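Local atomic coordinates of phosphatidylinositol-specific phospholipase C1 (Streptomyces antibioticus, PDB entry 3H4X), a protein that belongs to the phosphatidylinositol-specific phospholipase C family and folds as a closed barrel of parallel strands surrounded by helices. Residues I149-L163 and G178-F191. Numbering follows the deposited sequence.
Sequences IRQKLGDAVYGPGDL and GWPSRADLAGKFLF. With EOH (ethanol), chain U; EOH (ethanol), chain K.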
ATOM      1  N   ILE A 149      -9.782   9.042   6.107  1.00  7.67           N
ATOM      2  CA  ILE A 149      -8.465   8.768   6.661  1.00  8.05           C
ATOM      3  C   ILE A 149      -7.994   9.914   7.559  1.00  8.16           C
ATOM      4  O   ILE A 149      -7.450   9.673   8.638  1.00  8.49           O
ATOM      5  CB  ILE A 149      -7.443   8.437   5.553  1.00  7.94           C
ATOM      6  CG1 ILE A 149      -7.774   7.069   4.943  1.00  8.56           C
ATOM      7  CG2 ILE A 149      -6.024   8.454   6.101  1.00  8.77           C
ATOM      8  CD1 ILE A 149      -6.963   6.714   3.728  1.00  9.32           C
ATOM      9  N   ARG A 150      -8.223  11.156   7.136  1.00  8.10           N
ATOM     10  CA  ARG A 150      -7.882  12.307   7.978  1.00  8.64           C
ATOM     11  C   ARG A 150      -8.620  12.235   9.309  1.00  8.62           C
ATOM     12  O   ARG A 150      -8.039  12.477  10.362  1.00  8.84           O
ATOM     13  CB  ARG A 150      -8.214  13.638   7.289  1.00  9.22           C
ATOM     14  CG  ARG A 150      -7.299  14.009   6.131  1.00 10.04           C
ATOM     15  CD  ARG A 150      -7.367  15.502   5.779  1.00 11.02           C
ATOM     16  NE  ARG A 150      -8.736  15.983   5.603  1.00 11.15           N
ATOM     17  CZ  ARG A 150      -9.430  15.887   4.472  1.00 10.41           C
ATOM     18  NH1 ARG A 150      -8.892  15.324   3.395  1.00 10.40           N
ATOM     19  NH2 ARG A 150     -10.672  16.353   4.419  1.00 11.30           N
ATOM     20  N   GLN A 151      -9.905  11.906   9.259  1.00  8.54           N
ATOM     21  CA  GLN A 151     -10.723  11.837  10.465  1.00  8.88           C
ATOM     22  C   GLN A 151     -10.215  10.772  11.431  1.00  8.64           C
ATOM     23  O   GLN A 151     -10.138  10.999  12.638  1.00  9.04           O
ATOM     24  CB  GLN A 151     -12.183  11.566  10.094  1.00  9.37           C
ATOM     25  CG  GLN A 151     -13.153  11.615  11.266  1.00 11.29           C
ATOM     26  CD  GLN A 151     -13.424  10.257  11.877  1.00 13.24           C
ATOM     27  OE1 GLN A 151     -13.584   9.263  11.169  1.00 14.54           O
ATOM     28  NE2 GLN A 151     -13.501  10.211  13.205  1.00 14.43           N
ATOM     29  N   LYS A 152      -9.865   9.607  10.900  1.00  8.23           N
ATOM     30  CA  LYS A 152      -9.478   8.482  11.745  1.00  8.52           C
ATOM     31  C   LYS A 152      -8.039   8.547  12.244  1.00  8.69           C
ATOM     32  O   LYS A 152      -7.756   8.170  13.381  1.00  8.70           O
ATOM     33  CB  LYS A 152      -9.697   7.163  11.005  1.00  8.70           C
ATOM     34  CG  LYS A 152     -11.157   6.831  10.755  1.00 10.09           C
ATOM     35  CD  LYS A 152     -11.865   6.399  12.024  1.00 12.64           C
ATOM     36  CE  LYS A 152     -13.268   5.900  11.714  1.00 14.29           C
ATOM     37  NZ  LYS A 152     -13.948   5.378  12.926  1.00 16.60           N
ATOM     38  N   LEU A 153      -7.132   9.004  11.387  1.00  8.76           N
ATOM     39  CA  LEU A 153      -5.696   8.887  11.661  1.00  9.55           C
ATOM     40  C   LEU A 153      -4.961  10.217  11.791  1.00 10.30           C
ATOM     41  O   LEU A 153      -3.886  10.278  12.388  1.00 10.59           O
ATOM     42  CB  LEU A 153      -5.017   8.046  10.579  1.00  9.22           C
ATOM     43  CG  LEU A 153      -5.395   6.569  10.569  1.00  9.77           C
ATOM     44  CD1 LEU A 153      -4.720   5.860   9.408  1.00  9.75           C
ATOM     45  CD2 LEU A 153      -5.013   5.925  11.894  1.00 11.75           C
ATOM     46  N   GLY A 154      -5.519  11.271  11.208  1.00 11.13           N
ATOM     47  CA  GLY A 154      -4.931  12.600  11.316  1.00 11.90           C
ATOM     48  C   GLY A 154      -3.434  12.633  11.078  1.00 12.26           C
ATOM     49  O   GLY A 154      -2.953  12.240  10.012  1.00 12.51           O
ATOM     50  N   ASP A 155      -2.701  13.103  12.087  1.00 12.81           N
ATOM     51  CA  ASP A 155      -1.272  13.379  11.968  1.00 13.25           C
ATOM     52  C   ASP A 155      -0.401  12.135  11.819  1.00 12.38           C
ATOM     53  O   ASP A 155       0.803  12.246  11.591  1.00 12.84           O
ATOM     54  CB  ASP A 155      -0.791  14.217  13.165  1.00 14.19           C
ATOM     55  CG  ASP A 155      -0.811  13.444  14.479  1.00 16.51           C
ATOM     56  OD1 ASP A 155      -1.247  12.273  14.498  1.00 19.38           O
ATOM     57  OD2 ASP A 155      -0.383  14.017  15.506  1.00 19.35           O
ATOM     58  N   ALA A 156      -0.999  10.959  11.951  1.00 11.28           N
ATOM     59  CA  ALA A 156      -0.245   9.718  11.833  1.00 10.47           C
ATOM     60  C   ALA A 156       0.063   9.348  10.382  1.00  9.75           C
ATOM     61  O   ALA A 156       0.848   8.439  10.130  1.00 10.26           O
ATOM     62  CB  ALA A 156      -0.985   8.586  12.520  1.00 10.89           C
ATOM     63  N   VAL A 157      -0.547  10.050   9.433  1.00  9.12           N
ATOM     64  CA  VAL A 157      -0.359   9.743   8.018  1.00  8.99           C
ATOM     65  C   VAL A 157       0.778  10.552   7.406  1.00  8.61           C
ATOM     66  O   VAL A 157       0.891  11.755   7.641  1.00  9.34           O
ATOM     67  CB  VAL A 157      -1.649  10.006   7.219  1.00  9.38           C
ATOM     68  CG1 VAL A 157      -1.449   9.665   5.745  1.00 10.15           C
ATOM     69  CG2 VAL A 157      -2.796   9.209   7.804  1.00 10.58           C
ATOM     70  N   TYR A 158       1.624   9.883   6.630  1.00  8.02           N
ATOM     71  CA  TYR A 158       2.593  10.567   5.791  1.00  7.91           C
ATOM     72  C   TYR A 158       2.090  10.420   4.364  1.00  7.68           C
ATOM     73  O   TYR A 158       2.061   9.317   3.822  1.00  7.83           O
ATOM     74  CB  TYR A 158       3.980   9.946   5.938  1.00  8.05           C
ATOM     75  CG  TYR A 158       5.067  10.735   5.239  1.00  8.19           C
ATOM     76  CD1 TYR A 158       5.698  11.803   5.870  1.00  8.62           C
ATOM     77  CD2 TYR A 158       5.465  10.416   3.949  1.00  9.00           C
ATOM     78  CE1 TYR A 158       6.698  12.528   5.234  1.00  9.21           C
ATOM     79  CE2 TYR A 158       6.458  11.136   3.305  1.00  9.43           C
ATOM     80  CZ  TYR A 158       7.070  12.193   3.951  1.00  9.38           C
ATOM     81  OH  TYR A 158       8.057  12.902   3.305  1.00 10.46           O
ATOM     82  N   GLY A 159       1.669  11.532   3.772  1.00  7.61           N
ATOM     83  CA  GLY A 159       1.002  11.516   2.473  1.00  7.80           C
ATOM     84  C   GLY A 159       1.737  12.322   1.419  1.00  7.61           C
ATOM     85  O   GLY A 159       2.812  12.861   1.678  1.00  7.67           O
ATOM     86  N   PRO A 160       1.164  12.407   0.208  1.00  7.80           N
ATOM     87  CA  PRO A 160       1.801  13.117  -0.896  1.00  8.30           C
ATOM     88  C   PRO A 160       2.147  14.562  -0.575  1.00  8.43           C
ATOM     89  O   PRO A 160       3.160  15.063  -1.057  1.00  8.83           O
ATOM     90  CB  PRO A 160       0.744  13.059  -2.000  1.00  8.54           C
ATOM     91  CG  PRO A 160       0.018  11.802  -1.731  1.00  8.71           C
ATOM     92  CD  PRO A 160      -0.045  11.691  -0.229  1.00  8.04           C
ATOM     93  N   GLY A 161       1.310  15.240   0.201  1.00  8.66           N
ATOM     94  CA  GLY A 161       1.613  16.617   0.591  1.00  9.10           C
ATOM     95  C   GLY A 161       2.880  16.698   1.423  1.00  9.27           C
ATOM     96  O   GLY A 161       3.679  17.628   1.289  1.00  9.56           O
ATOM     97  N   ASP A 162       3.071  15.718   2.294  1.00  9.17           N
ATOM     98  CA  ASP A 162       4.258  15.678   3.134  1.00  9.47           C
ATOM     99  C   ASP A 162       5.515  15.441   2.303  1.00  9.40           C
ATOM    100  O   ASP A 162       6.517  16.134   2.473  1.00 10.02           O
ATOM    101  CB  ASP A 162       4.106  14.602   4.207  1.00  9.67           C
ATOM    102  CG  ASP A 162       2.917  14.855   5.107  1.00 10.36           C
ATOM    103  OD1 ASP A 162       2.865  15.938   5.724  1.00 13.13           O
ATOM    104  OD2 ASP A 162       2.029  13.986   5.192  1.00 10.85           O
ATOM    105  N   LEU A 163       5.464  14.470   1.399  1.00  9.21           N
ATOM    106  CA  LEU A 163       6.612  14.174   0.552  1.00  9.44           C
ATOM    107  C   LEU A 163       6.927  15.337  -0.377  1.00  9.70           C
ATOM    108  O   LEU A 163       8.086  15.682  -0.584  1.00  9.93           O
ATOM    109  CB  LEU A 163       6.363  12.917  -0.282  1.00  9.40           C
ATOM    110  CG  LEU A 163       7.499  12.515  -1.227  1.00 10.14           C
ATOM    111  CD1 LEU A 163       8.718  12.043  -0.443  1.00 11.78           C
ATOM    112  CD2 LEU A 163       7.025  11.435  -2.184  1.00 10.92           C
ATOM    113  N   GLY A 178      14.504  12.511  -2.293  1.00  9.97           N
ATOM    114  CA  GLY A 178      14.177  11.202  -1.737  1.00  9.60           C
ATOM    115  C   GLY A 178      13.179  11.229  -0.590  1.00  8.86           C
ATOM    116  O   GLY A 178      12.482  12.220  -0.372  1.00  9.20           O
ATOM    117  N   TRP A 179      13.125  10.121   0.143  1.00  8.54           N
ATOM    118  CA  TRP A 179      12.188   9.941   1.253  1.00  8.21           C
ATOM    119  C   TRP A 179      12.874  10.227   2.580  1.00  8.27           C
ATOM    120  O   TRP A 179      14.094  10.163   2.675  1.00  8.52           O
ATOM    121  CB  TRP A 179      11.678   8.498   1.278  1.00  8.13           C
ATOM    122  CG  TRP A 179      10.872   8.118   0.083  1.00  7.73           C
ATOM    123  CD1 TRP A 179      11.350   7.721  -1.128  1.00  7.54           C
ATOM    124  CD2 TRP A 179       9.443   8.090  -0.016  1.00  7.48           C
ATOM    125  NE1 TRP A 179      10.307   7.446  -1.979  1.00  8.04           N
ATOM    126  CE2 TRP A 179       9.127   7.672  -1.320  1.00  7.58           C
ATOM    127  CE3 TRP A 179       8.403   8.378   0.871  1.00  8.10           C
ATOM    128  CZ2 TRP A 179       7.812   7.539  -1.763  1.00  8.24           C
ATOM    129  CZ3 TRP A 179       7.098   8.246   0.430  1.00  8.94           C
ATOM    130  CH2 TRP A 179       6.816   7.833  -0.874  1.00  8.91           C
ATOM    131  N   PRO A 180      12.091  10.524   3.623  1.00  8.43           N
ATOM    132  CA  PRO A 180      12.700  10.647   4.941  1.00  8.59           C
ATOM    133  C   PRO A 180      13.330   9.336   5.405  1.00  8.69           C
ATOM    134  O   PRO A 180      13.000   8.260   4.893  1.00  8.69           O
ATOM    135  CB  PRO A 180      11.517  11.011   5.844  1.00  8.79           C
ATOM    136  CG  PRO A 180      10.495  11.588   4.921  1.00  9.11           C
ATOM    137  CD  PRO A 180      10.645  10.802   3.657  1.00  8.69           C
ATOM    138  N   SER A 181      14.234   9.437   6.374  1.00  8.98           N
ATOM    139  CA  SER A 181      14.822   8.254   6.978  1.00  9.74           C
ATOM    140  C   SER A 181      13.729   7.396   7.608  1.00  9.67           C
ATOM    141  O   SER A 181      12.675   7.895   8.008  1.00  9.62           O
ATOM    142  CB  SER A 181      15.855   8.646   8.036  1.00 10.14           C
ATOM    143  OG  SER A 181      15.222   9.060   9.231  1.00 11.51           O
ATOM    144  N   ARG A 182      13.987   6.096   7.695  1.00  9.98           N
ATOM    145  CA  ARG A 182      13.053   5.194   8.346  1.00 10.40           C
ATOM    146  C   ARG A 182      12.820   5.617   9.797  1.00 10.31           C
ATOM    147  O   ARG A 182      11.697   5.556  10.295  1.00 10.33           O
ATOM    148  CB  ARG A 182      13.562   3.757   8.279  1.00 10.47           C
ATOM    149  CG  ARG A 182      13.715   3.225   6.864  1.00 11.67           C
ATOM    150  CD  ARG A 182      14.019   1.738   6.876  1.00 12.84           C
ATOM    151  NE  ARG A 182      12.953   1.012   7.551  1.00 13.04           N
ATOM    152  CZ  ARG A 182      11.819   0.637   6.966  1.00 12.50           C
ATOM    153  NH1 ARG A 182      11.612   0.903   5.683  1.00 12.67           N
ATOM    154  NH2 ARG A 182      10.895  -0.005   7.664  1.00 13.17           N
ATOM    155  N   ALA A 183      13.878   6.065  10.467  1.00 10.50           N
ATOM    156  CA  ALA A 183      13.767   6.542  11.845  1.00 10.59           C
ATOM    157  C   ALA A 183      12.780   7.703  11.951  1.00 10.42           C
ATOM    158  O   ALA A 183      11.968   7.769  12.873  1.00 10.46           O
ATOM    159  CB  ALA A 183      15.136   6.955  12.376  1.00 11.19           C
ATOM    160  N   ASP A 184      12.844   8.613  10.988  1.00 10.21           N
ATOM    161  CA  ASP A 184      11.977   9.783  10.983  1.00 10.52           C
ATOM    162  C   ASP A 184      10.511   9.424  10.748  1.00 10.16           C
ATOM    163  O   ASP A 184       9.615  10.170  11.142  1.00 10.58           O
ATOM    164  CB  ASP A 184      12.448  10.792   9.935  1.00 11.30           C
ATOM    165  CG  ASP A 184      13.641  11.602  10.404  1.00 12.66           C
ATOM    166  OD1 ASP A 184      13.516  12.298  11.432  1.00 15.05           O
ATOM    167  OD2 ASP A 184      14.703  11.541   9.751  1.00 14.42           O
ATOM    168  N   LEU A 185      10.273   8.282  10.107  1.00  9.58           N
ATOM    169  CA  LEU A 185       8.919   7.827   9.804  1.00  9.31           C
ATOM    170  C   LEU A 185       8.319   6.951  10.907  1.00  9.51           C
ATOM    171  O   LEU A 185       7.254   6.358  10.724  1.00  9.37           O
ATOM    172  CB  LEU A 185       8.902   7.094   8.463  1.00  9.20           C
ATOM    173  CG  LEU A 185       9.045   8.029   7.260  1.00  8.96           C
ATOM    174  CD1 LEU A 185       9.486   7.264   6.025  1.00 10.09           C
ATOM    175  CD2 LEU A 185       7.746   8.785   7.003  1.00  9.90           C
ATOM    176  N   ALA A 186       8.992   6.880  12.051  1.00  9.95           N
ATOM    177  CA  ALA A 186       8.445   6.169  13.199  1.00 10.34           C
ATOM    178  C   ALA A 186       7.071   6.733  13.538  1.00 10.15           C
ATOM    179  O   ALA A 186       6.864   7.944  13.515  1.00 10.47           O
ATOM    180  CB  ALA A 186       9.382   6.288  14.396  1.00 10.90           C
ATOM    181  N   GLY A 187       6.127   5.848  13.837  1.00  9.72           N
ATOM    182  CA  GLY A 187       4.782   6.262  14.196  1.00  9.40           C
ATOM    183  C   GLY A 187       3.937   6.754  13.032  1.00  9.01           C
ATOM    184  O   GLY A 187       2.940   7.439  13.246  1.00  9.87           O
ATOM    185  N   LYS A 188       4.321   6.403  11.803  1.00  8.47           N
ATOM    186  CA  LYS A 188       3.567   6.824  10.622  1.00  8.20           C
ATOM    187  C   LYS A 188       2.936   5.667   9.863  1.00  7.68           C
ATOM    188  O   LYS A 188       3.467   4.554   9.819  1.00  8.09           O
ATOM    189  CB  LYS A 188       4.453   7.616   9.655  1.00  8.47           C
ATOM    190  CG  LYS A 188       5.025   8.893  10.245  1.00  9.60           C
ATOM    191  CD  LYS A 188       3.951   9.937  10.502  1.00 11.33           C
ATOM    192  CE  LYS A 188       4.551  11.164  11.183  1.00 13.06           C
ATOM    193  NZ  LYS A 188       3.549  12.241  11.387  1.00 15.10           N
ATOM    194  N   PHE A 189       1.795   5.967   9.255  1.00  7.24           N
ATOM    195  CA  PHE A 189       1.182   5.106   8.261  1.00  7.39           C
ATOM    196  C   PHE A 189       1.282   5.785   6.911  1.00  7.16           C
ATOM    197  O   PHE A 189       1.160   7.009   6.802  1.00  7.25           O
ATOM    198  CB  PHE A 189      -0.300   4.889   8.561  1.00  7.53           C
ATOM    199  CG  PHE A 189      -0.563   4.123   9.822  1.00  8.32           C
ATOM    200  CD1 PHE A 189      -0.233   2.781   9.925  1.00  9.37           C
ATOM    201  CD2 PHE A 189      -1.169   4.739  10.901  1.00  9.78           C
ATOM    202  CE1 PHE A 189      -0.488   2.077  11.095  1.00 10.13           C
ATOM    203  CE2 PHE A 189      -1.426   4.039  12.067  1.00 10.82           C
ATOM    204  CZ  PHE A 189      -1.085   2.709  12.163  1.00 10.76           C
ATOM    205  N   LEU A 190       1.483   4.977   5.880  1.00  6.95           N
ATOM    206  CA  LEU A 190       1.399   5.442   4.512  1.00  6.76           C
ATOM    207  C   LEU A 190       0.363   4.585   3.804  1.00  6.43           C
ATOM    208  O   LEU A 190       0.082   3.462   4.233  1.00  7.00           O
ATOM    209  CB  LEU A 190       2.757   5.339   3.815  1.00  7.14           C
ATOM    210  CG  LEU A 190       3.878   6.190   4.429  1.00  8.65           C
ATOM    211  CD1 LEU A 190       4.581   5.461   5.570  1.00 10.23           C
ATOM    212  CD2 LEU A 190       4.889   6.603   3.377  1.00 10.11           C
ATOM    213  N   PHE A 191      -0.206   5.115   2.728  1.00  6.02           N
ATOM    214  CA  PHE A 191      -1.194   4.385   1.952  1.00  6.16           C
ATOM    215  C   PHE A 191      -0.786   4.337   0.490  1.00  6.31           C
ATOM    216  O   PHE A 191      -0.334   5.339  -0.066  1.00  6.67           O
ATOM    217  CB  PHE A 191      -2.571   5.047   2.068  1.00  6.38           C
ATOM    218  CG  PHE A 191      -3.202   4.894   3.417  1.00  6.49           C
ATOM    219  CD1 PHE A 191      -4.102   3.872   3.659  1.00  7.48           C
ATOM    220  CD2 PHE A 191      -2.896   5.767   4.445  1.00  7.63           C
ATOM    221  CE1 PHE A 191      -4.677   3.714   4.902  1.00  8.51           C
ATOM    222  CE2 PHE A 191      -3.472   5.615   5.690  1.00  8.46           C
ATOM    223  CZ  PHE A 191      -4.365   4.586   5.916  1.00  8.68           C
TER
HETATM  224  C1  EOH U 359      13.082   5.811  14.831  1.00 24.94           C
HETATM  225  C2  EOH U 359      12.488   4.541  15.429  1.00 24.97           C
HETATM  226  O   EOH U 359      12.635   6.973  15.493  1.00 24.95           O
HETATM  227  C1  EOH K 349     -15.401   2.787  12.896  1.00 29.61           C
HETATM  228  C2  EOH K 349     -15.228   2.674  14.407  1.00 29.71           C
HETATM  229  O   EOH K 349     -16.161   3.918  12.532  1.00 29.68           O
HETATM  230  O   HOH W   1       3.350  12.908   8.619  1.00 20.07           O
HETATM  231  O   HOH W   2       0.170   7.885   2.369  1.00  7.26           O
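Val157 and Phe189 form a single parallel beta bridge at the N-terminal end of strand 189-195, one of the eight parallel strands that close this beta/alpha barrel. Two backbone bonds define it: Phe189 N to Ala156 O (2.8 Å) and Tyr158 N to Phe189 O (2.9 Å), each with 167° at the hydrogen. A water takes the next place in the register, donating to Tyr158 O and accepting from Phe191 N. At the other end Lys188 NZ donates to Asp155 O (2.8 Å), and a second water, bound to NZ, donates to Val157 O; the lysine thus clasps the turn 155-157 through backbone oxygens.

Apolar packing lies to both sides of the bridge. Toward helix 142-153, Ile149 CD1 sits over the centre of the Phe191 ring, 3.9 Å from its centroid and 6° off the normal, while Leu153 CD1 meets the same ring in plane at its edge, 3.7 Å from Phe191 CZ. On the far side, chi1 of Tyr158 (-172°) sets CG opposite the backbone N and carries the ring out to the 178-185 loop. One ring face receives Leu185 CD2, the other Asp162 CB from its own segment; the Trp179 indole, whose NE1 bonds His280 O, approaches the edge. Leu163 CD2 lies over the six-membered ring of Trp179, and Tyr158 OH ends 3.2 Å from Pro180 CG.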